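Local coordinates for modulator of the activity of Ets CG15085-PA (Drosophila melanogaster, PDB 1SV0), which probably regulates the transcriptional repressor Yan by binding its SAM domain through a SAM domain of its own and breaking up Yan polymers, at residues L51-L54 / D55-L58; G64-M67 / L68-F72. All coordinates share one frame; numbering follows the deposited sequence.

Interaction 1 of 2, residues L51-L54 / D55-L58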
loop_
_atom_site.group_PDB
_atom_site.type_symbol
_atom_site.label_atom_id
_atom_site.label_comp_id
_atom_site.label_asym_id
_atom_site.label_seq_id
_atom_site.Cartn_x
_atom_site.Cartn_y
_atom_site.Cartn_z
ATOM N N LEU C 51 1.416 -4.973 3.704
ATOM C CA LEU C 51 0.433 -4.458 4.646
ATOM C C LEU C 51 -1.000 -4.837 4.271
ATOM O O LEU C 51 -1.899 -4.725 5.097
ATOM C CB LEU C 51 0.554 -2.925 4.734
ATOM C CG LEU C 51 1.717 -2.304 5.524
ATOM C CD1 LEU C 51 2.999 -3.075 5.305
ATOM C CD2 LEU C 51 1.888 -0.852 5.112
ATOM N N MET C 52 -1.214 -5.299 3.039
ATOM C CA MET C 52 -2.563 -5.654 2.597
ATOM C C MET C 52 -3.113 -6.976 3.116
ATOM O O MET C 52 -2.487 -8.030 2.989
ATOM C CB MET C 52 -2.657 -5.660 1.067
ATOM C CG MET C 52 -2.456 -4.306 0.402
ATOM S SD MET C 52 -3.472 -4.138 -1.095
ATOM C CE MET C 52 -3.076 -5.631 -1.947
ATOM N N SER C 53 -4.306 -6.905 3.695
ATOM C CA SER C 53 -4.982 -8.086 4.218
ATOM C C SER C 53 -5.719 -8.719 3.042
ATOM O O SER C 53 -5.914 -8.066 2.016
ATOM C CB SER C 53 -5.981 -7.678 5.299
ATOM O OG SER C 53 -6.939 -6.775 4.771
ATOM N N LEU C 54 -6.107 -9.985 3.180
ATOM C CA LEU C 54 -6.827 -10.681 2.115
ATOM C C LEU C 54 -8.022 -9.844 1.692
ATOM O O LEU C 54 -8.328 -9.719 0.507
ATOM C CB LEU C 54 -7.317 -12.043 2.604
ATOM C CG LEU C 54 -8.315 -12.780 1.707
ATOM C CD1 LEU C 54 -7.685 -13.083 0.349
ATOM C CD2 LEU C 54 -8.745 -14.070 2.400
ATOM N N ASP C 55 -8.681 -9.267 2.689
ATOM C CA ASP C 55 -9.856 -8.430 2.499
ATOM C C ASP C 55 -9.627 -7.290 1.505
ATOM O O ASP C 55 -10.515 -6.932 0.726
ATOM C CB ASP C 55 -10.260 -7.845 3.851
ATOM C CG ASP C 55 -11.665 -7.318 3.852
ATOM O OD1 ASP C 55 -11.990 -6.485 2.979
ATOM O OD2 ASP C 55 -12.448 -7.741 4.732
ATOM N N MET C 56 -8.432 -6.710 1.543
ATOM C CA MET C 56 -8.106 -5.604 0.658
ATOM C C MET C 56 -7.854 -6.074 -0.771
ATOM O O MET C 56 -8.059 -5.326 -1.721
ATOM C CB MET C 56 -6.910 -4.851 1.231
ATOM C CG MET C 56 -7.212 -4.316 2.633
ATOM S SD MET C 56 -5.775 -3.794 3.563
ATOM C CE MET C 56 -5.406 -2.265 2.745
ATOM N N TYR C 57 -7.424 -7.322 -0.920
ATOM C CA TYR C 57 -7.190 -7.896 -2.241
ATOM C C TYR C 57 -8.546 -8.197 -2.881
ATOM O O TYR C 57 -8.806 -7.820 -4.022
ATOM C CB TYR C 57 -6.405 -9.208 -2.138
ATOM C CG TYR C 57 -4.914 -9.059 -1.973
ATOM C CD1 TYR C 57 -4.338 -8.910 -0.711
ATOM C CD2 TYR C 57 -4.069 -9.116 -3.081
ATOM C CE1 TYR C 57 -2.953 -8.832 -0.552
ATOM C CE2 TYR C 57 -2.684 -9.039 -2.938
ATOM C CZ TYR C 57 -2.133 -8.900 -1.669
ATOM O OH TYR C 57 -0.766 -8.852 -1.521
ATOM N N LEU C 58 -9.407 -8.880 -2.130
ATOM C CA LEU C 58 -10.735 -9.251 -2.613
ATOM C C LEU C 58 -11.561 -8.038 -2.991
ATOM O O LEU C 58 -12.366 -8.086 -3.922
ATOM C CB LEU C 58 -11.472 -10.055 -1.550
ATOM C CG LEU C 58 -10.842 -11.401 -1.202
ATOM C CD1 LEU C 58 -11.599 -12.032 -0.053
ATOM C CD2 LEU C 58 -10.867 -12.305 -2.427
HETATM O O HOH W 1 -0.352 -9.160 1.853
#
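The N-terminal turn of helix 54-60 in the SAM domain, with Ser53 at its N-cap position, holds Met52 against Tyr57. The methyl CE of Met52 makes a CH-pi contact over the middle of the Tyr57 ring, 3.4 Å from CZ, with SD farther off above the same face, as in a Met-aromatic pair; the two side chains cross at about a right angle. Bends at chi2 (-146°) and chi3 (-50°) fold the methionine back so that CE presses on that face. Ser53 O lies at the ring's edge, 3.3 Å from CD1, and also accepts Met56 N at 2.9 Å. A water bonded to Met52 O reaches Tyr57 OH weakly. Met56 SD receives a weak but nearly straight bond from Ser53 N at 3.4 Å. Further along, Leu54 CG meets Leu58 CD1 at 3.8 Å. Leu51, Met52 and Met56 also pack on the chain of the Ets DNA-binding protein pokkuri. With an alanine in place of Tyr57, the Met52 methyl is likely to lose the ring it lies on, and the water the hydroxyl it weakly meets. Methyl-ring contact and the backbone bonds to Ser53 O and Leu54 O together tie the residues before the helix to its first turn.

Interaction 2 of 2, residues G64-M67 / L68-F72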
loop_
_atom_site.group_PDB
_atom_site.type_symbol
_atom_site.label_atom_id
_atom_site.label_comp_id
_atom_site.label_asym_id
_atom_site.label_seq_id
_atom_site.Cartn_x
_atom_site.Cartn_y
_atom_site.Cartn_z
ATOM N N GLY C 64 -10.649 -13.859 -8.040
ATOM C CA GLY C 64 -9.234 -14.173 -8.189
ATOM C C GLY C 64 -8.334 -13.503 -7.167
ATOM O O GLY C 64 -7.149 -13.840 -7.052
ATOM N N GLY C 65 -8.892 -12.556 -6.418
ATOM C CA GLY C 65 -8.118 -11.847 -5.417
ATOM C C GLY C 65 -7.409 -12.715 -4.389
ATOM O O GLY C 65 -6.325 -12.356 -3.929
ATOM N N LYS C 66 -7.995 -13.854 -4.023
ATOM C CA LYS C 66 -7.367 -14.716 -3.026
ATOM C C LYS C 66 -6.097 -15.374 -3.541
ATOM O O LYS C 66 -5.174 -15.628 -2.765
ATOM C CB LYS C 66 -8.342 -15.794 -2.531
ATOM C CG LYS C 66 -8.680 -16.883 -3.550
ATOM C CD LYS C 66 -9.501 -17.993 -2.898
ATOM C CE LYS C 66 -9.739 -19.153 -3.852
ATOM N NZ LYS C 66 -10.460 -20.280 -3.187
ATOM N N MET C 67 -6.045 -15.659 -4.840
ATOM C CA MET C 67 -4.853 -16.277 -5.413
ATOM C C MET C 67 -3.700 -15.284 -5.406
ATOM O O MET C 67 -2.543 -15.678 -5.284
ATOM C CB MET C 67 -5.116 -16.763 -6.843
ATOM C CG MET C 67 -6.136 -17.889 -6.924
ATOM S SD MET C 67 -5.845 -19.151 -5.660
ATOM C CE MET C 67 -4.267 -19.855 -6.180
ATOM N N LEU C 68 -4.021 -13.998 -5.557
ATOM C CA LEU C 68 -3.002 -12.946 -5.527
ATOM C C LEU C 68 -2.425 -12.880 -4.114
ATOM O O LEU C 68 -1.198 -12.850 -3.917
ATOM C CB LEU C 68 -3.610 -11.577 -5.882
ATOM C CG LEU C 68 -4.225 -11.405 -7.272
ATOM C CD1 LEU C 68 -4.707 -9.962 -7.459
ATOM C CD2 LEU C 68 -3.192 -11.769 -8.330
ATOM N N TYR C 69 -3.325 -12.847 -3.131
ATOM C CA TYR C 69 -2.928 -12.785 -1.725
ATOM C C TYR C 69 -2.055 -13.984 -1.388
ATOM O O TYR C 69 -0.970 -13.855 -0.831
ATOM C CB TYR C 69 -4.166 -12.811 -0.826
ATOM C CG TYR C 69 -3.849 -12.883 0.655
ATOM C CD1 TYR C 69 -3.425 -11.755 1.352
ATOM C CD2 TYR C 69 -3.953 -14.089 1.353
ATOM C CE1 TYR C 69 -3.114 -11.819 2.715
ATOM C CE2 TYR C 69 -3.641 -14.167 2.715
ATOM C CZ TYR C 69 -3.224 -13.027 3.387
ATOM O OH TYR C 69 -2.925 -13.091 4.728
ATOM N N ARG C 70 -2.555 -15.158 -1.739
ATOM C CA ARG C 70 -1.862 -16.408 -1.475
ATOM C C ARG C 70 -0.460 -16.432 -2.087
ATOM O O ARG C 70 0.511 -16.765 -1.407
ATOM C CB ARG C 70 -2.702 -17.555 -2.024
ATOM C CG ARG C 70 -2.286 -18.940 -1.579
ATOM C CD ARG C 70 -3.371 -19.939 -1.969
ATOM N NE ARG C 70 -4.666 -19.562 -1.403
ATOM C CZ ARG C 70 -5.809 -20.194 -1.656
ATOM N NH1 ARG C 70 -5.828 -21.240 -2.475
ATOM N NH2 ARG C 70 -6.935 -19.785 -1.084
ATOM N N ASP C 71 -0.364 -16.072 -3.365
ATOM C CA ASP C 71 0.911 -16.062 -4.073
ATOM C C ASP C 71 1.913 -15.080 -3.471
ATOM O O ASP C 71 3.099 -15.403 -3.337
ATOM C CB ASP C 71 0.678 -15.738 -5.555
ATOM C CG ASP C 71 1.921 -15.929 -6.402
ATOM O OD1 ASP C 71 2.701 -14.961 -6.566
ATOM O OD2 ASP C 71 2.120 -17.056 -6.904
ATOM N N PHE C 72 1.447 -13.887 -3.103
ATOM C CA PHE C 72 2.340 -12.891 -2.511
ATOM C C PHE C 72 2.897 -13.382 -1.170
ATOM O O PHE C 72 4.089 -13.226 -0.887
ATOM C CB PHE C 72 1.621 -11.554 -2.298
ATOM C CG PHE C 72 2.545 -10.430 -1.924
ATOM C CD1 PHE C 72 3.274 -9.758 -2.899
ATOM C CD2 PHE C 72 2.709 -10.058 -0.592
ATOM C CE1 PHE C 72 4.152 -8.731 -2.557
ATOM C CE2 PHE C 72 3.587 -9.027 -0.237
ATOM C CZ PHE C 72 4.307 -8.365 -1.217
#
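Met67 lays its sulfur over one face of the Arg70 guanidinium, SD lying 3.8 Å from NH1 and displaced toward the rim of the group. The methionine gets there by curling: its chain is bent at chi2 (-45°) and again at chi3 (-67°), which brings SD round to meet the arginine obliquely one turn further along the helix. Arg70 also bends, turning back toward the start of the helix. Lys66 runs alongside it, the two chains pointing the same way, and the lysine methylene CD comes within 3.6 Å of Arg70 NH2. The amine NZ ends 4.1 Å from the same NH2, short of contact, so two like charges share this exposed flank and probably repel each other mildly.

Beneath these side chains the backbone settles into regular helix. Gly64, at the N-cap position, has a positive phi of 113° that would jam a side chain against the preceding carbonyl, and its O accepts weak bonds from Met67 N and Leu68 N. The following bonds are firmer: Tyr69 N to Gly65 O at 3.1 Å, Arg70 N to Lys66 O at 2.9 Å and Asp71 N to Met67 O at 2.9 Å. The carboxylate of Asp71 is engaged elsewhere, OD1 accepting Trp22 NE1 and forming a salt bridge with Arg75.

As the first turns of helix 65-80, this segment is packed on several sides. Leu68 meets Leu23 and Met26 of helix 16-30, Tyr69 and Lys66 touch Leu54 of helix 54-60, and Phe72 reaches Leu49 and Cys50 of helix 46-51.

Overall arrangement
Interaction 1 comes first along the chain, at the junction of the loop after helix 46-51 and the start of helix 54-60, and interaction 2 follows on the next helix, 65-80; their centres are about 9 Å apart. The two touch directly: Tyr57 CE1 lies 3.5 Å from Tyr69 CD1, with the ring planes at about 75°, and Leu58 CD2 packs 3.6 Å from Lys66 N. Both belong to the all-helical SAM domain. Residues of 51-58 pack on the chain of pokkuri, whereas 64-72 meets no other protein chain of the assembly, which is consistent with interaction 2 lying behind the surface that meets pokkuri, its long helix bridging helix 54-60 and helix 16-30.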